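Long-range contacts in globin (Bacillus anthracis, PDB 5V3U), which probably binds oxygen and other small ligands at its heme, as a group II truncated hemoglobin, and is seen here with cyanide: residues 33-38 with 88-93; 20-25 with 48-53. The protein carries 1 engineered substitution. All coordinates share one frame; numbering follows the deposited sequence.

Interaction 1. Residues 33-38 with 88-93; sequences PDLSPI and EALLSC. Engineered in segment 88-93: Leu-90 (natural residue Trp). With HEM (protoporphyrin IX containing Fe), chain C.
The backbones come closest at Asp-34 and Ala-89, with CA atoms 7.0 Å apart, and at Leu-35 and Leu-90, with CA atoms 7.3 Å apart; the loop 33-38 runs past one side of the helical segment 88-93. No hydrogen bond crosses between the two segments, so the contact is apolar packing. Leu-35 carries it, mainly through one methyl. CD1 is anti to CA (chi2 180°), which points this methyl outward at the helix. Leu-35 CD1 reaches the backbone, 3.6 Å from Leu-90 N. Leu-35 CD1 also lies 4.1 Å from the methyl Ala-89 CB. The sulfur Cys-93 SG is 3.9 Å from Leu-35 CD1. The one methyl thus touches Ala-89, Leu-90 and Cys-93 on one side of the helix. Asp-34 adds an outer contact, its CB lying 4.2 Å from Ala-89 CB. The backbone O of Asp-34 accepts a hydrogen bond from Arg-86 NE, a second tie to the same helix.

Both segments also line the heme pocket. Leu-90 is an engineered residue, Trp in the natural sequence. Its CG lies anti to the backbone N (chi1 -167°) and packs 3.8 Å from the vinyl carbon CAB of the heme. Ile-38 borders the heme beside its methyl groups, and its carbonyl O is hydrogen-bonded to His-121 NE2 of the second subunit. The contact packs the loop between helices 14-30 and 44-57 onto helix 84-101, helix G of the globin fold, beside a vinyl and methyl edge of the heme. Helix 14-30 meets it through Val-29 on Leu-35 and through Phe-25 and Tyr-28 on Cys-93.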
# COMPACT_ATOMS: atom_id res chain seq x y z
N PRO A 33 -16.72 -3.14 8.13
CA PRO A 33 -16.29 -1.94 8.89
C PRO A 33 -14.80 -1.92 9.25
O PRO A 33 -14.23 -0.83 9.42
CB PRO A 33 -17.17 -2.00 10.15
CG PRO A 33 -18.24 -3.00 9.84
CD PRO A 33 -17.68 -3.96 8.88
N ASP A 34 -14.16 -3.09 9.37
CA ASP A 34 -12.72 -3.16 9.56
C ASP A 34 -11.93 -2.83 8.30
O ASP A 34 -10.71 -2.67 8.40
CB ASP A 34 -12.31 -4.56 10.03
CG ASP A 34 -12.85 -4.88 11.40
OD1 ASP A 34 -12.82 -3.98 12.26
OD2 ASP A 34 -13.30 -6.03 11.62
N LEU A 35 -12.57 -2.71 7.14
CA LEU A 35 -11.82 -2.57 5.90
C LEU A 35 -12.20 -1.36 5.08
O LEU A 35 -11.34 -0.78 4.41
CB LEU A 35 -12.00 -3.83 5.03
CG LEU A 35 -11.53 -5.11 5.71
CD1 LEU A 35 -11.76 -6.29 4.79
CD2 LEU A 35 -10.06 -4.98 6.14
N SER A 36 -13.47 -0.97 5.08
CA SER A 36 -13.91 0.18 4.30
C SER A 36 -13.04 1.41 4.51
O SER A 36 -12.52 1.95 3.52
CB SER A 36 -15.37 0.50 4.62
OG SER A 36 -16.17 -0.66 4.47
N PRO A 37 -12.80 1.88 5.75
CA PRO A 37 -12.13 3.18 5.91
C PRO A 37 -10.77 3.27 5.23
O PRO A 37 -10.45 4.32 4.65
CB PRO A 37 -12.01 3.31 7.44
CG PRO A 37 -13.04 2.37 7.99
CD PRO A 37 -13.06 1.24 7.05
N ILE A 38 -9.96 2.20 5.27
CA ILE A 38 -8.58 2.32 4.81
C ILE A 38 -8.41 2.13 3.31
O ILE A 38 -7.34 2.44 2.78
CB ILE A 38 -7.66 1.34 5.57
CG1 ILE A 38 -8.07 -0.10 5.36
CG2 ILE A 38 -7.72 1.63 7.04
CD1 ILE A 38 -7.44 -1.02 6.36
N GLU A 88 -7.52 -11.07 8.86
CA GLU A 88 -8.53 -12.13 8.91
C GLU A 88 -9.86 -11.65 8.35
O GLU A 88 -10.61 -12.45 7.78
CB GLU A 88 -8.68 -12.69 10.32
CG GLU A 88 -9.02 -11.67 11.38
CD GLU A 88 -9.87 -12.24 12.52
OE1 GLU A 88 -10.17 -13.46 12.50
OE2 GLU A 88 -10.24 -11.46 13.43
N ALA A 89 -10.14 -10.35 8.43
CA ALA A 89 -11.34 -9.79 7.82
C ALA A 89 -11.24 -9.79 6.29
O ALA A 89 -12.18 -10.18 5.59
CB ALA A 89 -11.57 -8.37 8.35
N LEU A 90 -10.11 -9.31 5.76
CA LEU A 90 -9.86 -9.40 4.33
C LEU A 90 -10.07 -10.82 3.83
O LEU A 90 -10.81 -11.06 2.87
CB LEU A 90 -8.43 -8.91 4.07
CG LEU A 90 -7.84 -8.57 2.70
CD1 LEU A 90 -7.56 -9.83 1.90
CD2 LEU A 90 -8.76 -7.62 1.98
N LEU A 91 -9.43 -11.80 4.49
CA LEU A 91 -9.56 -13.20 4.08
C LEU A 91 -11.01 -13.66 4.17
O LEU A 91 -11.48 -14.41 3.31
CB LEU A 91 -8.68 -14.09 4.95
CG LEU A 91 -7.19 -13.93 4.69
CD1 LEU A 91 -6.38 -14.87 5.55
CD2 LEU A 91 -6.96 -14.22 3.23
N SER A 92 -11.72 -13.23 5.20
CA SER A 92 -13.12 -13.57 5.31
C SER A 92 -13.92 -13.03 4.13
O SER A 92 -14.86 -13.69 3.66
CB SER A 92 -13.68 -13.04 6.63
OG SER A 92 -15.09 -13.21 6.64
N CYS A 93 -13.59 -11.83 3.65
CA CYS A 93 -14.29 -11.32 2.48
C CYS A 93 -13.98 -12.16 1.25
O CYS A 93 -14.84 -12.33 0.38
CB CYS A 93 -13.92 -9.86 2.21
SG CYS A 93 -14.54 -8.69 3.42
CHA HEM C . -3.56 -2.55 -2.44
CHB HEM C . -5.23 -3.26 2.06
CHC HEM C . -3.67 -7.89 1.76
CHD HEM C . -2.84 -7.34 -3.03
C1A HEM C . -4.12 -2.31 -1.21
C2A HEM C . -4.59 -1.03 -0.71
C3A HEM C . -5.04 -1.24 0.53
C4A HEM C . -4.88 -2.65 0.86
CMA HEM C . -5.63 -0.16 1.47
CAA HEM C . -4.58 0.33 -1.45
CBA HEM C . -5.36 0.22 -2.76
CGA HEM C . -5.00 1.32 -3.74
O1A HEM C . -4.34 2.32 -3.35
O2A HEM C . -5.39 1.20 -4.93
C1B HEM C . -4.93 -4.57 2.37
C2B HEM C . -5.16 -5.21 3.65
C3B HEM C . -4.70 -6.46 3.57
C4B HEM C . -4.21 -6.70 2.23
CMB HEM C . -5.79 -4.54 4.90
CAB HEM C . -4.77 -7.50 4.71
CBB HEM C . -3.97 -8.57 4.72
C1C HEM C . -3.46 -8.16 0.43
C2C HEM C . -3.35 -9.49 -0.16
C3C HEM C . -3.14 -9.33 -1.47
C4C HEM C . -3.08 -7.91 -1.79
CMC HEM C . -3.49 -10.87 0.54
CAC HEM C . -2.97 -10.52 -2.42
CBC HEM C . -3.34 -10.38 -3.69
C1D HEM C . -2.91 -5.97 -3.26
C2D HEM C . -2.57 -5.28 -4.50
C3D HEM C . -2.77 -3.97 -4.31
C4D HEM C . -3.24 -3.78 -2.96
CMD HEM C . -2.08 -5.95 -5.80
CAD HEM C . -2.58 -2.81 -5.32
CBD HEM C . -1.10 -2.51 -5.55
CGD HEM C . -0.98 -1.35 -6.51
O1D HEM C . -1.65 -0.30 -6.30
O2D HEM C . -0.20 -1.48 -7.49
NA HEM C . -4.31 -3.27 -0.23
NB HEM C . -4.35 -5.52 1.53
NC HEM C . -3.29 -7.23 -0.59
ND HEM C . -3.32 -5.01 -2.34
FE HEM C . -3.95 -5.21 -0.45

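Interaction 2. Residues 20-25 with 48-53; sequences ILVDTF and RKQKQF. With HEM (protoporphyrin IX containing Fe), chain C.
Lys-51 NZ is held by two carboxylates of helix 14-30. It makes a weak hydrogen bond of 3.1 Å to Asp-23 OD1, within a salt bridge, and a further salt bridge to Glu-19. The extended lysine chain crosses to helix 14-30 and brings its ammonium group to the partly open rim. The pair of acids would be expected to favour the charged form of the lysine.

Beneath this bridge the packing is apolar. Val-22 meets the aliphatic part of Lys-51, with Val-22 CG1 3.7 Å from Lys-51 CG. Val-22 CG1 is also 3.9 Å from Gln-50 CB. Both methyls of Val-22 face helix 44-57, and CG2 also approaches Gln-50 CG.

The two helical segments pass at 9.5 Å between axes, with their directions 139° apart. They belong to the B and E helices of the truncated globin, one of the two antiparallel helix pairs of the 2-on-2 fold.

Gln-50 turns from this interface to the ligand side. Its chain bends at chi2 (74°), which carries the amide toward the heme and the bound cyanide. Gln-50 NE2 is hydrogen-bonded to Tyr-26 OH, which would restrain the amide; this NE2 lies obliquely by the Phe-25 ring, 4.5 Å from Phe-25 CE2. At the heme rim Lys-49 NZ donates to the heme propionate O1D at 3.1 Å. Phe-53 CE2 meets the heme vinyl carbon CBC obliquely at 3.2 Å, while Phe-53 CB and CG lie by the heme methyl CMD.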
# COMPACT_ATOMS: atom_id res chain seq x y z
N ILE A 20 -15.17 -11.88 -11.80
CA ILE A 20 -16.34 -11.97 -10.93
C ILE A 20 -15.91 -12.06 -9.47
O ILE A 20 -16.46 -11.37 -8.60
CB ILE A 20 -17.22 -13.18 -11.32
CG1 ILE A 20 -17.76 -13.06 -12.74
CG2 ILE A 20 -18.37 -13.32 -10.37
CD1 ILE A 20 -18.71 -14.22 -13.13
N LEU A 21 -14.96 -12.95 -9.16
CA LEU A 21 -14.54 -13.14 -7.78
C LEU A 21 -14.01 -11.84 -7.19
O LEU A 21 -14.42 -11.43 -6.09
CB LEU A 21 -13.50 -14.24 -7.70
CG LEU A 21 -12.70 -14.47 -6.42
CD1 LEU A 21 -13.50 -15.24 -5.41
CD2 LEU A 21 -11.44 -15.23 -6.77
N VAL A 22 -13.15 -11.14 -7.94
CA VAL A 22 -12.55 -9.91 -7.45
C VAL A 22 -13.60 -8.82 -7.27
O VAL A 22 -13.58 -8.09 -6.27
CB VAL A 22 -11.41 -9.49 -8.39
CG1 VAL A 22 -10.93 -8.06 -8.09
CG2 VAL A 22 -10.26 -10.44 -8.23
N ASP A 23 -14.54 -8.70 -8.21
CA ASP A 23 -15.63 -7.73 -8.01
C ASP A 23 -16.45 -8.07 -6.76
O ASP A 23 -16.75 -7.19 -5.95
CB ASP A 23 -16.53 -7.66 -9.25
CG ASP A 23 -15.89 -6.87 -10.40
OD1 ASP A 23 -14.92 -6.13 -10.14
OD2 ASP A 23 -16.35 -6.98 -11.55
N THR A 24 -16.83 -9.34 -6.59
CA THR A 24 -17.59 -9.73 -5.40
C THR A 24 -16.76 -9.52 -4.14
O THR A 24 -17.29 -9.16 -3.08
CB THR A 24 -18.01 -11.20 -5.52
OG1 THR A 24 -18.66 -11.40 -6.77
CG2 THR A 24 -18.94 -11.61 -4.39
N PHE A 25 -15.46 -9.77 -4.25
CA PHE A 25 -14.55 -9.62 -3.12
C PHE A 25 -14.59 -8.20 -2.56
O PHE A 25 -14.76 -8.00 -1.35
CB PHE A 25 -13.15 -10.02 -3.58
CG PHE A 25 -12.06 -9.68 -2.61
CD1 PHE A 25 -12.05 -10.22 -1.33
CD2 PHE A 25 -11.00 -8.86 -3.01
CE1 PHE A 25 -11.03 -9.93 -0.45
CE2 PHE A 25 -9.96 -8.56 -2.14
CZ PHE A 25 -9.97 -9.09 -0.86
N ARG A 48 -9.28 -3.38 -10.51
CA ARG A 48 -8.59 -3.61 -11.77
C ARG A 48 -7.19 -4.15 -11.53
O ARG A 48 -6.78 -5.15 -12.15
CB ARG A 48 -8.55 -2.33 -12.59
CG ARG A 48 -7.95 -2.52 -13.99
CD ARG A 48 -7.71 -1.19 -14.70
NE ARG A 48 -6.48 -0.54 -14.27
CZ ARG A 48 -5.29 -0.69 -14.86
NH1 ARG A 48 -4.23 -0.05 -14.40
NH2 ARG A 48 -5.17 -1.50 -15.91
N LYS A 49 -6.44 -3.51 -10.64
CA LYS A 49 -5.10 -3.99 -10.32
C LYS A 49 -5.15 -5.38 -9.71
O LYS A 49 -4.26 -6.20 -9.94
CB LYS A 49 -4.39 -3.02 -9.36
CG LYS A 49 -4.16 -1.61 -9.90
CD LYS A 49 -3.55 -0.73 -8.81
CE LYS A 49 -3.48 0.74 -9.21
NZ LYS A 49 -3.47 1.60 -7.98
N GLN A 50 -6.17 -5.66 -8.90
CA GLN A 50 -6.23 -6.97 -8.26
C GLN A 50 -6.55 -8.07 -9.26
O GLN A 50 -6.04 -9.19 -9.14
CB GLN A 50 -7.27 -6.97 -7.14
CG GLN A 50 -7.33 -8.30 -6.41
CD GLN A 50 -6.13 -8.51 -5.50
OE1 GLN A 50 -5.19 -9.23 -5.82
NE2 GLN A 50 -6.17 -7.86 -4.37
N LYS A 51 -7.41 -7.79 -10.24
CA LYS A 51 -7.63 -8.77 -11.30
C LYS A 51 -6.33 -9.07 -12.02
O LYS A 51 -5.98 -10.24 -12.22
CB LYS A 51 -8.70 -8.27 -12.28
CG LYS A 51 -10.08 -8.15 -11.65
CD LYS A 51 -10.97 -7.29 -12.52
CE LYS A 51 -12.33 -7.01 -11.87
NZ LYS A 51 -13.16 -6.11 -12.73
N GLN A 52 -5.57 -8.03 -12.39
CA GLN A 52 -4.26 -8.23 -13.00
C GLN A 52 -3.33 -9.02 -12.08
O GLN A 52 -2.58 -9.89 -12.54
CB GLN A 52 -3.62 -6.90 -13.35
CG GLN A 52 -4.23 -6.16 -14.53
CD GLN A 52 -3.57 -4.80 -14.75
OE1 GLN A 52 -3.04 -4.19 -13.81
NE2 GLN A 52 -3.59 -4.33 -15.99
N PHE A 53 -3.35 -8.73 -10.78
CA PHE A 53 -2.42 -9.38 -9.87
C PHE A 53 -2.75 -10.85 -9.70
O PHE A 53 -1.87 -11.71 -9.87
CB PHE A 53 -2.41 -8.69 -8.50
CG PHE A 53 -1.47 -9.35 -7.55
CD1 PHE A 53 -0.13 -9.06 -7.58
CD2 PHE A 53 -1.90 -10.35 -6.70
CE1 PHE A 53 0.75 -9.71 -6.75
CE2 PHE A 53 -1.03 -11.00 -5.88
CZ PHE A 53 0.30 -10.70 -5.91
CHA HEM C . -3.56 -2.55 -2.44
CHB HEM C . -5.23 -3.26 2.06
CHC HEM C . -3.67 -7.89 1.76
CHD HEM C . -2.84 -7.34 -3.03
C1A HEM C . -4.12 -2.31 -1.21
C2A HEM C . -4.59 -1.03 -0.71
C3A HEM C . -5.04 -1.24 0.53
C4A HEM C . -4.88 -2.65 0.86
CMA HEM C . -5.63 -0.16 1.47
CAA HEM C . -4.58 0.33 -1.45
CBA HEM C . -5.36 0.22 -2.76
CGA HEM C . -5.00 1.32 -3.74
O1A HEM C . -4.34 2.32 -3.35
O2A HEM C . -5.39 1.20 -4.93
C1B HEM C . -4.93 -4.57 2.37
C2B HEM C . -5.16 -5.21 3.65
C3B HEM C . -4.70 -6.46 3.57
C4B HEM C . -4.21 -6.70 2.23
CMB HEM C . -5.79 -4.54 4.90
CAB HEM C . -4.77 -7.50 4.71
CBB HEM C . -3.97 -8.57 4.72
C1C HEM C . -3.46 -8.16 0.43
C2C HEM C . -3.35 -9.49 -0.16
C3C HEM C . -3.14 -9.33 -1.47
C4C HEM C . -3.08 -7.91 -1.79
CMC HEM C . -3.49 -10.87 0.54
CAC HEM C . -2.97 -10.52 -2.42
CBC HEM C . -3.34 -10.38 -3.69
C1D HEM C . -2.91 -5.97 -3.26
C2D HEM C . -2.57 -5.28 -4.50
C3D HEM C . -2.77 -3.97 -4.31
C4D HEM C . -3.24 -3.78 -2.96
CMD HEM C . -2.08 -5.95 -5.80
CAD HEM C . -2.58 -2.81 -5.32
CBD HEM C . -1.10 -2.51 -5.55
CGD HEM C . -0.98 -1.35 -6.51
O1D HEM C . -1.65 -0.30 -6.30
O2D HEM C . -0.20 -1.48 -7.49
NA HEM C . -4.31 -3.27 -0.23
NB HEM C . -4.35 -5.52 1.53
NC HEM C . -3.29 -7.23 -0.59
ND HEM C . -3.32 -5.01 -2.34
FE HEM C . -3.95 -5.21 -0.45

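Overall arrangement
Interactions 1 and 2 lie beside the same heme, with centres about 15 Å apart. They meet directly. Phe-25 of the 20-25 segment packs on helix 84-101, where Phe-25 CZ is 3.4 Å from Leu-90 CD2. Phe-25 CD1 is also 3.8 Å from Cys-93 C. Helix 14-30 thus packs on both helix 44-57 and helix 84-101. The cyanide ion sits near both contacts: the side chains of Leu-90 and Gln-50 are each about 4 Å from it. Interaction 1 borders a vinyl and methyl edge of the heme. Interaction 2 provides Gln-50 beside the ligand and Lys-49 at a propionate. Along the chain the four segments alternate between the two contacts.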